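PDB 5HFG: uncharacterized protein, cytosolic disulfide reductase DsbM, which probably works as a cytosolic thiol-disulfide oxidoreductase of the DsbA-like thioredoxin type, acting as a disulfide reductase, and can bind glutathione. Local coordinates for residues 9-14 with 40-45; 18-23 with 67-72; 25-30 with 202-207; 114-119 with 144-149. All coordinates share one frame; numbering follows the deposited sequence. Where two conformers were deposited one is given.

In the fold
The four contacts spread through one thioredoxin-type chain with an added set of helices. Interaction 1 is the parallel pairing of the first two strands of the sheet. Interaction 2 lies about 18 Å from it, centre to centre, at helix 19-23, which follows strand 9-14 and has the CxxC pair at its start. Interaction 3 starts on the next helix, 25-31, and joins it to the C-terminal helix 204-217. Interaction 4 belongs to the helices between strands 38-43 and 183-188, about 23 Å from interaction 2. Leu28 and Leu117 touch each other and both pack on Tyr12. This apolar cluster connects interactions 1, 3 and 4. Cys21 packs on Tyr12 and Tyr14, seating the CxxC segment on the sheet.

Interaction 1: 9-14 with 40-45; sequences TLHYLY and RLHGGG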
loop_
_atom_site.group_PDB
_atom_site.type_symbol
_atom_site.label_atom_id
_atom_site.label_comp_id
_atom_site.label_asym_id
_atom_site.label_seq_id
_atom_site.Cartn_x
_atom_site.Cartn_y
_atom_site.Cartn_z
ATOM N N THR A 9 11.208 -6.133 -12.990
ATOM C CA THR A 9 10.757 -5.300 -11.886
ATOM C C THR A 9 9.238 -5.268 -11.853
ATOM O O THR A 9 8.597 -5.008 -12.879
ATOM C CB THR A 9 11.296 -3.879 -12.002
ATOM O OG1 THR A 9 12.724 -3.913 -11.918
ATOM C CG2 THR A 9 10.751 -3.033 -10.869
ATOM N N LEU A 10 8.673 -5.526 -10.677
ATOM C CA LEU A 10 7.244 -5.375 -10.438
ATOM C C LEU A 10 6.987 -4.003 -9.824
ATOM O O LEU A 10 7.456 -3.716 -8.717
ATOM C CB LEU A 10 6.729 -6.468 -9.509
ATOM C CG LEU A 10 5.220 -6.418 -9.320
ATOM C CD1 LEU A 10 4.531 -6.655 -10.673
ATOM C CD2 LEU A 10 4.781 -7.439 -8.266
ATOM N N HIS A 11 6.258 -3.161 -10.549
ATOM C CA HIS A 11 5.860 -1.844 -10.075
ATOM C C HIS A 11 4.472 -1.940 -9.467
ATOM O O HIS A 11 3.545 -2.436 -10.111
ATOM C CB HIS A 11 5.861 -0.844 -11.241
ATOM C CG HIS A 11 7.220 -0.589 -11.811
ATOM N ND1 HIS A 11 8.106 0.302 -11.245
ATOM C CD2 HIS A 11 7.851 -1.116 -12.889
ATOM C CE1 HIS A 11 9.223 0.317 -11.952
ATOM N NE2 HIS A 11 9.096 -0.538 -12.951
ATOM N N TYR A 12 4.329 -1.466 -8.233
ATOM C CA TYR A 12 3.070 -1.519 -7.498
ATOM C C TYR A 12 2.601 -0.093 -7.218
ATOM O O TYR A 12 3.222 0.622 -6.424
ATOM C CB TYR A 12 3.233 -2.296 -6.189
ATOM C CG TYR A 12 1.964 -2.412 -5.363
ATOM C CD1 TYR A 12 0.705 -2.353 -5.957
ATOM C CD2 TYR A 12 2.024 -2.565 -3.982
ATOM C CE1 TYR A 12 -0.458 -2.467 -5.199
ATOM C CE2 TYR A 12 0.865 -2.688 -3.222
ATOM C CZ TYR A 12 -0.366 -2.631 -3.828
ATOM O OH TYR A 12 -1.514 -2.744 -3.061
ATOM N N LEU A 13 1.524 0.315 -7.889
ATOM C CA LEU A 13 0.863 1.586 -7.638
ATOM C C LEU A 13 -0.252 1.374 -6.621
ATOM O O LEU A 13 -1.204 0.625 -6.876
ATOM C CB LEU A 13 0.308 2.168 -8.941
ATOM C CG LEU A 13 1.322 2.907 -9.817
ATOM C CD1 LEU A 13 0.971 2.805 -11.288
ATOM C CD2 LEU A 13 1.331 4.359 -9.407
ATOM N N TYR A 14 -0.145 2.048 -5.482
ATOM C CA TYR A 14 -0.996 1.768 -4.337
ATOM C C TYR A 14 -1.388 3.073 -3.649
ATOM O O TYR A 14 -0.839 4.152 -3.917
ATOM C CB TYR A 14 -0.271 0.869 -3.311
ATOM C CG TYR A 14 0.812 1.638 -2.583
ATOM C CD1 TYR A 14 0.565 2.209 -1.326
ATOM C CD2 TYR A 14 2.072 1.827 -3.152
ATOM C CE1 TYR A 14 1.520 2.939 -0.669
ATOM C CE2 TYR A 14 3.050 2.553 -2.483
ATOM C CZ TYR A 14 2.755 3.113 -1.238
ATOM O OH TYR A 14 3.700 3.843 -0.561
ATOM N N ARG A 40 8.949 -2.498 -6.632
ATOM C CA ARG A 40 9.048 -1.068 -6.354
ATOM C C ARG A 40 7.663 -0.516 -6.064
ATOM O O ARG A 40 6.726 -0.734 -6.842
ATOM C CB ARG A 40 9.693 -0.305 -7.515
ATOM C CG ARG A 40 10.831 -1.047 -8.145
ATOM C CD ARG A 40 11.984 -0.152 -8.560
ATOM N NE ARG A 40 12.973 -0.952 -9.267
ATOM C CZ ARG A 40 13.530 -0.607 -10.424
ATOM N NH1 ARG A 40 14.421 -1.408 -11.007
ATOM N NH2 ARG A 40 13.199 0.542 -11.002
ATOM N N LEU A 41 7.547 0.214 -4.963
ATOM C CA LEU A 41 6.298 0.826 -4.541
ATOM C C LEU A 41 6.177 2.243 -5.087
ATOM O O LEU A 41 7.147 3.004 -5.089
ATOM C CB LEU A 41 6.211 0.867 -3.014
ATOM C CG LEU A 41 6.181 -0.452 -2.231
ATOM C CD1 LEU A 41 5.327 -0.291 -0.967
ATOM C CD2 LEU A 41 5.718 -1.647 -3.038
ATOM N N HIS A 42 4.967 2.597 -5.508
ATOM C CA HIS A 42 4.636 3.925 -6.032
ATOM C C HIS A 42 3.343 4.371 -5.360
ATOM O O HIS A 42 2.252 3.938 -5.753
ATOM C CB HIS A 42 4.464 3.902 -7.551
ATOM C CG HIS A 42 5.663 3.411 -8.289
ATOM N ND1 HIS A 42 6.721 4.232 -8.607
ATOM C CD2 HIS A 42 5.970 2.190 -8.784
ATOM C CE1 HIS A 42 7.636 3.535 -9.260
ATOM N NE2 HIS A 42 7.205 2.292 -9.376
ATOM N N GLY A 43 3.448 5.249 -4.362
ATOM C CA GLY A 43 2.254 5.742 -3.692
ATOM C C GLY A 43 1.615 6.847 -4.512
ATOM O O GLY A 43 2.275 7.835 -4.861
ATOM N N GLY A 44 0.324 6.691 -4.814
ATOM C CA GLY A 44 -0.352 7.605 -5.724
ATOM C C GLY A 44 -1.009 8.817 -5.091
ATOM O O GLY A 44 -1.468 9.711 -5.811
ATOM N N GLY A 45 -1.073 8.873 -3.762
ATOM C CA GLY A 45 -1.706 9.990 -3.082
ATOM C C GLY A 45 -3.188 10.110 -3.377
ATOM O O GLY A 45 -3.663 11.153 -3.847
#
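Residues 9-14 and 40-43 form neighbouring parallel strands. Their short axes come within 4.7 Å at an angle of 23°. His11 pairs with Arg40, Tyr12 with Leu41, Leu13 with His42 and Tyr14 with Gly43. Five backbone hydrogen bonds join them, from Arg40 N to Leu10 O through Gly44 N to Tyr14 O. On one face, His11 ND1 and His42 NE2 share a hydrogen bond of 2.9 Å. The two rings meet rim to rim, their planes 34° apart. His11 NE2 is bonded to Glu187. Thr9 CG2 lies over one face of the Arg40 guanidinium, 3.4 Å from Arg40 NE, and Asp38 forms a salt bridge with that NE. On the other face, Tyr14 CG sits between its backbone N and carbonyl carbon (chi1 72°). This turns the ring across the partner strand, and Gly43 CA lies over it in a CH-pi contact, 3.8 Å from the centroid. Strand 9-14, the helical segment 19-31 and strand 38-43 form the beta-alpha-beta unit that opens a thioredoxin fold. Helix 160-175 packs on Leu13 and His42. Helices 25-31 and 97-110 cover the face of Tyr12, Leu41 and Tyr14, and strand 183-188 runs antiparallel along the other edge of strand 9-14.

Interaction 2: 18-23 with 67-72; sequences CGWCYG and DLRIAQ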
loop_
_atom_site.group_PDB
_atom_site.type_symbol
_atom_site.label_atom_id
_atom_site.label_comp_id
_atom_site.label_asym_id
_atom_site.label_seq_id
_atom_site.Cartn_x
_atom_site.Cartn_y
_atom_site.Cartn_z
ATOM N N CYS A 18 -6.572 2.689 0.312
ATOM C CA CYS A 18 -7.342 2.006 -0.716
ATOM C C CYS A 18 -7.674 0.601 -0.232
ATOM O O CYS A 18 -6.770 -0.211 0.004
ATOM C CB CYS A 18 -6.562 1.961 -2.026
ATOM S SG CYS A 18 -7.422 1.097 -3.343
ATOM N N GLY A 19 -8.968 0.318 -0.085
ATOM C CA GLY A 19 -9.382 -0.995 0.405
ATOM C C GLY A 19 -8.975 -2.130 -0.519
ATOM O O GLY A 19 -8.592 -3.211 -0.060
ATOM N N TRP A 20 -9.042 -1.905 -1.834
ATOM C CA TRP A 20 -8.624 -2.964 -2.752
ATOM C C TRP A 20 -7.118 -3.200 -2.696
ATOM O O TRP A 20 -6.661 -4.321 -2.948
ATOM C CB TRP A 20 -9.098 -2.656 -4.172
ATOM C CG TRP A 20 -10.544 -3.018 -4.323
ATOM C CD1 TRP A 20 -11.590 -2.165 -4.514
ATOM C CD2 TRP A 20 -11.107 -4.328 -4.212
ATOM N NE1 TRP A 20 -12.772 -2.870 -4.558
ATOM C CE2 TRP A 20 -12.501 -4.200 -4.373
ATOM C CE3 TRP A 20 -10.564 -5.603 -4.010
ATOM C CZ2 TRP A 20 -13.361 -5.300 -4.348
ATOM C CZ3 TRP A 20 -11.422 -6.695 -3.971
ATOM C CH2 TRP A 20 -12.805 -6.534 -4.148
ATOM N N CYS A 21 -6.331 -2.170 -2.359
ATOM C CA CYS A 21 -4.906 -2.406 -2.147
ATOM C C CYS A 21 -4.689 -3.299 -0.938
ATOM O O CYS A 21 -3.823 -4.183 -0.957
ATOM C CB CYS A 21 -4.163 -1.085 -1.984
ATOM S SG CYS A 21 -4.117 -0.107 -3.519
ATOM N N TYR A 22 -5.491 -3.102 0.114
ATOM C CA TYR A 22 -5.451 -4.015 1.247
ATOM C C TYR A 22 -5.844 -5.422 0.813
ATOM O O TYR A 22 -5.209 -6.407 1.214
ATOM C CB TYR A 22 -6.366 -3.500 2.355
ATOM C CG TYR A 22 -6.354 -4.366 3.585
ATOM C CD1 TYR A 22 -5.147 -4.720 4.204
ATOM C CD2 TYR A 22 -7.546 -4.844 4.126
ATOM C CE1 TYR A 22 -5.140 -5.537 5.348
ATOM C CE2 TYR A 22 -7.549 -5.646 5.258
ATOM C CZ TYR A 22 -6.345 -5.993 5.858
ATOM O OH TYR A 22 -6.380 -6.808 6.981
ATOM N N GLY A 23 -6.866 -5.529 -0.047
ATOM C CA GLY A 23 -7.207 -6.822 -0.618
ATOM C C GLY A 23 -6.050 -7.461 -1.361
ATOM O O GLY A 23 -5.935 -8.690 -1.405
ATOM N N ASP A 67 -15.612 -3.002 1.936
ATOM C CA ASP A 67 -14.698 -3.763 2.788
ATOM C C ASP A 67 -15.154 -5.209 2.957
ATOM O O ASP A 67 -14.348 -6.142 2.844
ATOM C CB ASP A 67 -14.559 -3.079 4.151
ATOM C CG ASP A 67 -13.902 -1.715 4.051
ATOM O OD1 ASP A 67 -13.107 -1.515 3.109
ATOM O OD2 ASP A 67 -14.184 -0.843 4.902
ATOM N N LEU A 68 -16.445 -5.416 3.233
ATOM C CA LEU A 68 -16.932 -6.781 3.395
ATOM C C LEU A 68 -16.909 -7.541 2.077
ATOM O O LEU A 68 -16.685 -8.758 2.069
ATOM C CB LEU A 68 -18.337 -6.783 3.996
ATOM C CG LEU A 68 -18.393 -6.514 5.502
ATOM C CD1 LEU A 68 -19.830 -6.253 5.930
ATOM C CD2 LEU A 68 -17.790 -7.676 6.291
ATOM N N ARG A 69 -17.120 -6.850 0.956
ATOM C CA ARG A 69 -16.906 -7.498 -0.333
ATOM C C ARG A 69 -15.436 -7.858 -0.527
ATOM O O ARG A 69 -15.118 -8.975 -0.955
ATOM C CB ARG A 69 -17.404 -6.607 -1.471
ATOM C CG ARG A 69 -18.885 -6.781 -1.781
ATOM C CD ARG A 69 -19.342 -5.911 -2.958
ATOM N NE ARG A 69 -18.541 -4.697 -3.101
ATOM C CZ ARG A 69 -17.598 -4.522 -4.028
ATOM N NH1 ARG A 69 -17.340 -5.486 -4.905
ATOM N NH2 ARG A 69 -16.912 -3.385 -4.076
ATOM N N ILE A 70 -14.526 -6.937 -0.200
ATOM C CA ILE A 70 -13.100 -7.246 -0.252
ATOM C C ILE A 70 -12.790 -8.466 0.606
ATOM O O ILE A 70 -12.064 -9.378 0.183
ATOM C CB ILE A 70 -12.271 -6.029 0.195
ATOM C CG1 ILE A 70 -12.372 -4.898 -0.829
ATOM C CG2 ILE A 70 -10.810 -6.428 0.437
ATOM C CD1 ILE A 70 -11.942 -3.572 -0.263
ATOM N N ALA A 71 -13.351 -8.513 1.818
ATOM C CA ALA A 71 -13.103 -9.646 2.706
ATOM C C ALA A 71 -13.604 -10.953 2.102
ATOM O O ALA A 71 -12.949 -11.996 2.230
ATOM C CB ALA A 71 -13.755 -9.402 4.067
ATOM N N GLN A 72 -14.767 -10.936 1.454
ATOM C CA GLN A 72 -15.278 -12.211 0.965
ATOM C C GLN A 72 -14.552 -12.684 -0.291
ATOM O O GLN A 72 -14.489 -13.890 -0.529
ATOM C CB GLN A 72 -16.798 -12.151 0.750
ATOM C CG GLN A 72 -17.327 -11.034 -0.116
ATOM C CD GLN A 72 -18.858 -11.027 -0.192
ATOM O OE1 GLN A 72 -19.465 -10.069 -0.676
ATOM N NE2 GLN A 72 -19.483 -12.100 0.287
#
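Gly19 O, which lies against Ile70, accepts a hydrogen bond of 2.9 Å from Gly23 N within the short helix 19-23. Ile70 CD1 approaches the same carbonyl group, coming to 3.3 Å from Gly19 C. One turn on, Ile70 CG2 rests 3.8 Å from Gly23 CA. The two glycines let Ile70 reach the helix backbone itself. The segments of helices 19-23 and 60-74 run nearly in the same direction, 15° apart, with 9.7 Å between axes.

Trp20 covers Ile70. Ile70 CG1 stands over the centre of the six-membered ring, 3.4 Å from its centroid and only 3° off the ring normal. This is a CH-pi contact with the indole face. In Ile70, CG1 is anti to the carbonyl carbon and CG2 is anti to the backbone N, which sends one branch to the indole and the other to Gly23. Arg69 NH1 reaches the rim of the indole near its plane, 4.0 Å from Trp20 CZ2.

Cys18 and Cys21 make the CxxC at the start of this helix, as in the thioredoxin family, with Cys18 at the N-cap. A disulfide between them has been observed for this protein, but here Cys18 SG and Cys21 SG lie 3.5 Å apart, unbonded. Glutathione has been seen bound covalently to Cys18 and held by Trp20; none is bound to this chain. No hydrogen bond links the two segments. The contact is apolar, with the indole face on a branched aliphatic chain, and this would limit the ways the glutathione-binding Trp20 can turn.

Interaction 3: 25-30 with 202-207; sequences SPLLAA and GQPDDW
Helix 25-31 meets the start of helix 204-217 closely, with Leu27 CA and Pro204 CA 5.0 Å apart. Gln203 is the N-cap residue of the second helix, and its carbonyl accepts from Trp207 N. Leu27 does most of the touching from its side. Its CB lies over one face of the Trp207 indole, 3.7 Å from the centroid of the five-membered ring and 19° off the normal. This is a CH-pi contact, displaced toward the rim. The Trp207 side chain leaves its helix with CG anti to the backbone N (chi1 177°), which carries the indole across to Leu27. Ala30 CB meets the same ring at its edge, near the plane, 4.3 Å from Trp207 CD1.

The other branch of the contact centres on Pro204. Leu27 CD2 packs on the backbone there, 3.7 Å from Pro204 CA. The two prolines meet through Pro26 CB and Pro204 CG at 4.0 Å. Ala30 CB closes the group at 3.6 Å from Pro204 O. Phe184 and Tyr200 bring their rings to Trp207, which is buried.

Leu10 of strand 9-14 touches Trp207, and Leu28 packs on Tyr12 and Leu41. Both helices therefore lie on the same face of the sheet. This is the layout of a thioredoxin fold: the helical segment that begins at the CxxC and the C-terminal helix lie side by side on one face of the sheet.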
loop_
_atom_site.group_PDB
_atom_site.type_symbol
_atom_site.label_atom_id
_atom_site.label_comp_id
_atom_site.label_asym_id
_atom_site.label_seq_id
_atom_site.Cartn_x
_atom_site.Cartn_y
_atom_site.Cartn_z
ATOM N N SER A 25 -2.852 -7.014 -0.494
ATOM C CA SER A 25 -1.671 -7.162 0.351
ATOM C C SER A 25 -1.065 -8.548 0.279
ATOM O O SER A 25 0.176 -8.659 0.279
ATOM C CB SER A 25 -2.002 -6.794 1.804
ATOM O OG SER A 25 -0.856 -7.005 2.609
ATOM N N PRO A 26 -1.828 -9.653 0.206
ATOM C CA PRO A 26 -1.179 -10.955 -0.001
ATOM C C PRO A 26 -0.444 -11.057 -1.333
ATOM O O PRO A 26 0.517 -11.829 -1.434
ATOM C CB PRO A 26 -2.343 -11.964 0.084
ATOM C CG PRO A 26 -3.419 -11.267 0.889
ATOM C CD PRO A 26 -3.268 -9.799 0.526
ATOM N N LEU A 27 -0.857 -10.303 -2.361
ATOM C CA LEU A 27 -0.143 -10.378 -3.633
ATOM C C LEU A 27 1.198 -9.654 -3.549
ATOM O O LEU A 27 2.203 -10.140 -4.081
ATOM C CB LEU A 27 -0.994 -9.815 -4.774
ATOM C CG LEU A 27 -2.444 -10.289 -4.898
ATOM C CD1 LEU A 27 -3.080 -9.741 -6.191
ATOM C CD2 LEU A 27 -2.530 -11.807 -4.857
ATOM N N LEU A 28 1.239 -8.496 -2.889
ATOM C CA LEU A 28 2.524 -7.854 -2.624
ATOM C C LEU A 28 3.442 -8.781 -1.838
ATOM O O LEU A 28 4.620 -8.946 -2.184
ATOM C CB LEU A 28 2.323 -6.535 -1.872
ATOM C CG LEU A 28 3.589 -5.756 -1.533
ATOM C CD1 LEU A 28 4.320 -5.404 -2.819
ATOM C CD2 LEU A 28 3.243 -4.487 -0.750
ATOM N N ALA A 29 2.917 -9.403 -0.773
ATOM C CA ALA A 29 3.762 -10.284 0.042
ATOM C C ALA A 29 4.322 -11.439 -0.784
ATOM O O ALA A 29 5.506 -11.770 -0.678
ATOM C CB ALA A 29 2.981 -10.825 1.242
ATOM N N ALA A 30 3.484 -12.065 -1.612
ATOM C CA ALA A 30 3.942 -13.190 -2.426
ATOM C C ALA A 30 4.940 -12.739 -3.486
ATOM O O ALA A 30 5.883 -13.474 -3.816
ATOM C CB ALA A 30 2.742 -13.882 -3.075
ATOM N N GLY A 202 -7.144 -12.604 -4.145
ATOM C CA GLY A 202 -7.502 -13.809 -3.444
ATOM C C GLY A 202 -6.728 -15.049 -3.834
ATOM O O GLY A 202 -6.982 -16.123 -3.267
ATOM N N GLN A 203 -5.784 -14.948 -4.760
ATOM C CA GLN A 203 -5.032 -16.105 -5.244
ATOM C C GLN A 203 -3.538 -15.810 -5.209
ATOM O O GLN A 203 -2.870 -15.760 -6.252
ATOM C CB GLN A 203 -5.476 -16.477 -6.656
ATOM C CG GLN A 203 -6.984 -16.748 -6.804
ATOM C CD GLN A 203 -7.433 -18.028 -6.117
ATOM O OE1 GLN A 203 -6.613 -18.847 -5.686
ATOM N NE2 GLN A 203 -8.745 -18.206 -6.011
ATOM N N PRO A 204 -2.974 -15.598 -4.013
ATOM C CA PRO A 204 -1.555 -15.208 -3.952
ATOM C C PRO A 204 -0.613 -16.299 -4.439
ATOM O O PRO A 204 0.456 -15.986 -4.978
ATOM C CB PRO A 204 -1.323 -14.894 -2.466
ATOM C CG PRO A 204 -2.484 -15.510 -1.741
ATOM C CD PRO A 204 -3.628 -15.562 -2.690
ATOM N N ASP A 205 -0.955 -17.574 -4.243
ATOM C CA ASP A 205 -0.112 -18.641 -4.777
ATOM C C ASP A 205 -0.118 -18.638 -6.306
ATOM O O ASP A 205 0.929 -18.833 -6.933
ATOM C CB ASP A 205 -0.584 -19.990 -4.249
ATOM C CG ASP A 205 -0.351 -20.142 -2.770
ATOM O OD1 ASP A 205 -1.251 -20.681 -2.093
ATOM O OD2 ASP A 205 0.731 -19.735 -2.294
ATOM N N ASP A 206 -1.295 -18.435 -6.918
ATOM C CA ASP A 206 -1.379 -18.234 -8.369
ATOM C C ASP A 206 -0.492 -17.079 -8.810
ATOM O O ASP A 206 0.203 -17.163 -9.832
ATOM C CB ASP A 206 -2.820 -17.921 -8.785
ATOM C CG ASP A 206 -3.698 -19.138 -8.907
ATOM O OD1 ASP A 206 -3.316 -20.230 -8.458
ATOM O OD2 ASP A 206 -4.810 -18.974 -9.454
ATOM N N TRP A 207 -0.529 -15.984 -8.048
ATOM C CA TRP A 207 0.211 -14.771 -8.378
ATOM C C TRP A 207 1.713 -15.010 -8.331
ATOM O O TRP A 207 2.445 -14.627 -9.252
ATOM C CB TRP A 207 -0.208 -13.675 -7.397
ATOM C CG TRP A 207 0.459 -12.345 -7.497
ATOM C CD1 TRP A 207 1.318 -11.798 -6.585
ATOM C CD2 TRP A 207 0.260 -11.349 -8.508
ATOM N NE1 TRP A 207 1.695 -10.549 -6.984
ATOM C CE2 TRP A 207 1.059 -10.243 -8.160
ATOM C CE3 TRP A 207 -0.494 -11.296 -9.685
ATOM C CZ2 TRP A 207 1.120 -9.087 -8.942
ATOM C CZ3 TRP A 207 -0.434 -10.147 -10.464
ATOM C CH2 TRP A 207 0.370 -9.060 -10.088
#

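Interaction 4: 114-119 with 144-149; sequences AAMLAR and LGLGEG
Leu144 and Leu146 flank Gly145 in a Schellman motif that ends helix 134-143, and both reach Met116 of helix 113-125. Gly145 takes the positive phi angle of the motif. The chain turns there and brings the two leucines to the neighbouring helix.

The Met116 methyl is the meeting point. Met116 CE touches Leu144 CD1 at 3.5 Å, a tight carbon contact, and Leu146 CD2 at 3.8 Å. Met116 starts with CG anti to the backbone N (chi1 -179°) and then bends at both of the next torsions, chi2 55° and chi3 65°. The bends fold the methyl toward the two leucines. Met116 and Leu146 pass alongside each other in opposite directions.

Leu144 also reaches the helix backbone. Leu144 CD1 lies 3.8 Å from Met116 CA and 4.0 Å from Ala115 O. On the next turn, Arg119 CB is 4.1 Å from Leu144 CD1. One branch of Leu144 thus sits in the groove formed by Ala115, Met116 and Arg119.

The far end of Arg119 turns to acidic partners. Its NH2 forms salt bridges with Glu143 and Glu127. Ala106 and Asp110 of helix 97-110 touch Met116 and Leu146 respectively. Between the two segments there is no hydrogen bond. Methyl groups make this contact, mainly by dispersion, while the charge of Arg119 is met beside it by carboxylates.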
loop_
_atom_site.group_PDB
_atom_site.type_symbol
_atom_site.label_atom_id
_atom_site.label_comp_id
_atom_site.label_asym_id
_atom_site.label_seq_id
_atom_site.Cartn_x
_atom_site.Cartn_y
_atom_site.Cartn_z
ATOM N N ALA A 114 7.726 -2.102 1.756
ATOM C CA ALA A 114 6.600 -3.017 1.615
ATOM C C ALA A 114 6.123 -3.513 2.970
ATOM O O ALA A 114 4.913 -3.632 3.206
ATOM C CB ALA A 114 6.982 -4.198 0.716
ATOM N N ALA A 115 7.061 -3.804 3.878
ATOM C CA ALA A 115 6.686 -4.277 5.205
ATOM C C ALA A 115 5.955 -3.192 5.985
ATOM O O ALA A 115 5.016 -3.482 6.738
ATOM C CB ALA A 115 7.932 -4.745 5.970
ATOM N N MET A 116 6.371 -1.936 5.808
ATOM C CA MET A 116 5.706 -0.814 6.463
ATOM C C MET A 116 4.301 -0.603 5.900
ATOM O O MET A 116 3.358 -0.359 6.661
ATOM C CB MET A 116 6.535 0.462 6.289
ATOM C CG MET A 116 5.954 1.701 6.950
ATOM S SD MET A 116 5.592 1.556 8.724
ATOM C CE MET A 116 7.204 1.341 9.451
ATOM N N LEU A 117 4.135 -0.703 4.570
ATOM C CA LEU A 117 2.793 -0.584 3.986
ATOM C C LEU A 117 1.850 -1.622 4.580
ATOM O O LEU A 117 0.742 -1.296 5.022
ATOM C CB LEU A 117 2.840 -0.732 2.458
ATOM C CG LEU A 117 1.465 -0.695 1.755
ATOM C CD1 LEU A 117 0.710 0.624 2.017
ATOM C CD2 LEU A 117 1.600 -0.949 0.247
ATOM N N ALA A 118 2.289 -2.884 4.621
ATOM C CA ALA A 118 1.442 -3.935 5.175
ATOM C C ALA A 118 1.116 -3.659 6.630
ATOM O O ALA A 118 -0.025 -3.843 7.068
ATOM C CB ALA A 118 2.123 -5.300 5.037
ATOM N N ARG A 119 2.115 -3.218 7.399
ATOM C CA ARG A 119 1.904 -2.933 8.812
ATOM C C ARG A 119 0.928 -1.784 8.992
ATOM O O ARG A 119 0.082 -1.807 9.893
ATOM C CB ARG A 119 3.240 -2.605 9.474
ATOM C CG ARG A 119 3.128 -2.346 10.981
ATOM C CD ARG A 119 2.699 -3.608 11.710
ATOM N NE ARG A 119 2.319 -3.367 13.109
ATOM C CZ ARG A 119 1.084 -3.088 13.520
ATOM N NH1 ARG A 119 0.095 -2.986 12.638
ATOM N NH2 ARG A 119 0.835 -2.919 14.827
ATOM N N LEU A 144 8.562 -2.170 13.971
ATOM C CA LEU A 144 9.370 -2.839 12.958
ATOM C C LEU A 144 10.873 -2.652 13.163
ATOM O O LEU A 144 11.651 -2.971 12.259
ATOM C CB LEU A 144 8.979 -2.359 11.553
ATOM C CG LEU A 144 7.557 -2.673 11.083
ATOM C CD1 LEU A 144 7.339 -2.104 9.693
ATOM C CD2 LEU A 144 7.285 -4.163 11.115
ATOM N N GLY A 145 11.301 -2.144 14.317
ATOM C CA GLY A 145 12.723 -2.022 14.596
ATOM C C GLY A 145 13.409 -0.798 14.014
ATOM O O GLY A 145 14.640 -0.789 13.897
ATOM N N LEU A 146 12.662 0.243 13.654
ATOM C CA LEU A 146 13.240 1.455 13.070
ATOM C C LEU A 146 13.289 2.640 14.039
ATOM O O LEU A 146 13.567 3.768 13.603
ATOM C CB LEU A 146 12.466 1.861 11.811
ATOM C CG LEU A 146 12.340 1.016 10.530
ATOM C CD1 LEU A 146 12.991 -0.355 10.628
ATOM C CD2 LEU A 146 10.891 0.891 10.101
ATOM N N GLY A 147 13.052 2.417 15.340
ATOM C CA GLY A 147 12.939 3.534 16.277
ATOM C C GLY A 147 14.134 4.476 16.292
ATOM O O GLY A 147 14.005 5.644 16.681
ATOM N N GLU A 148 15.309 3.991 15.898
ATOM C CA GLU A 148 16.500 4.840 15.811
ATOM C C GLU A 148 16.578 5.398 14.395
ATOM O O GLU A 148 17.115 4.766 13.485
ATOM C CB GLU A 148 17.756 4.060 16.174
ATOM C CG GLU A 148 19.033 4.868 16.007
ATOM C CD GLU A 148 19.194 5.942 17.071
ATOM O OE1 GLU A 148 18.554 5.828 18.141
ATOM O OE2 GLU A 148 19.963 6.901 16.835
ATOM N N GLY A 149 16.033 6.599 14.208
ATOM C CA GLY A 149 16.102 7.319 12.954
ATOM C C GLY A 149 14.763 7.508 12.258
ATOM O O GLY A 149 14.656 8.370 11.374
#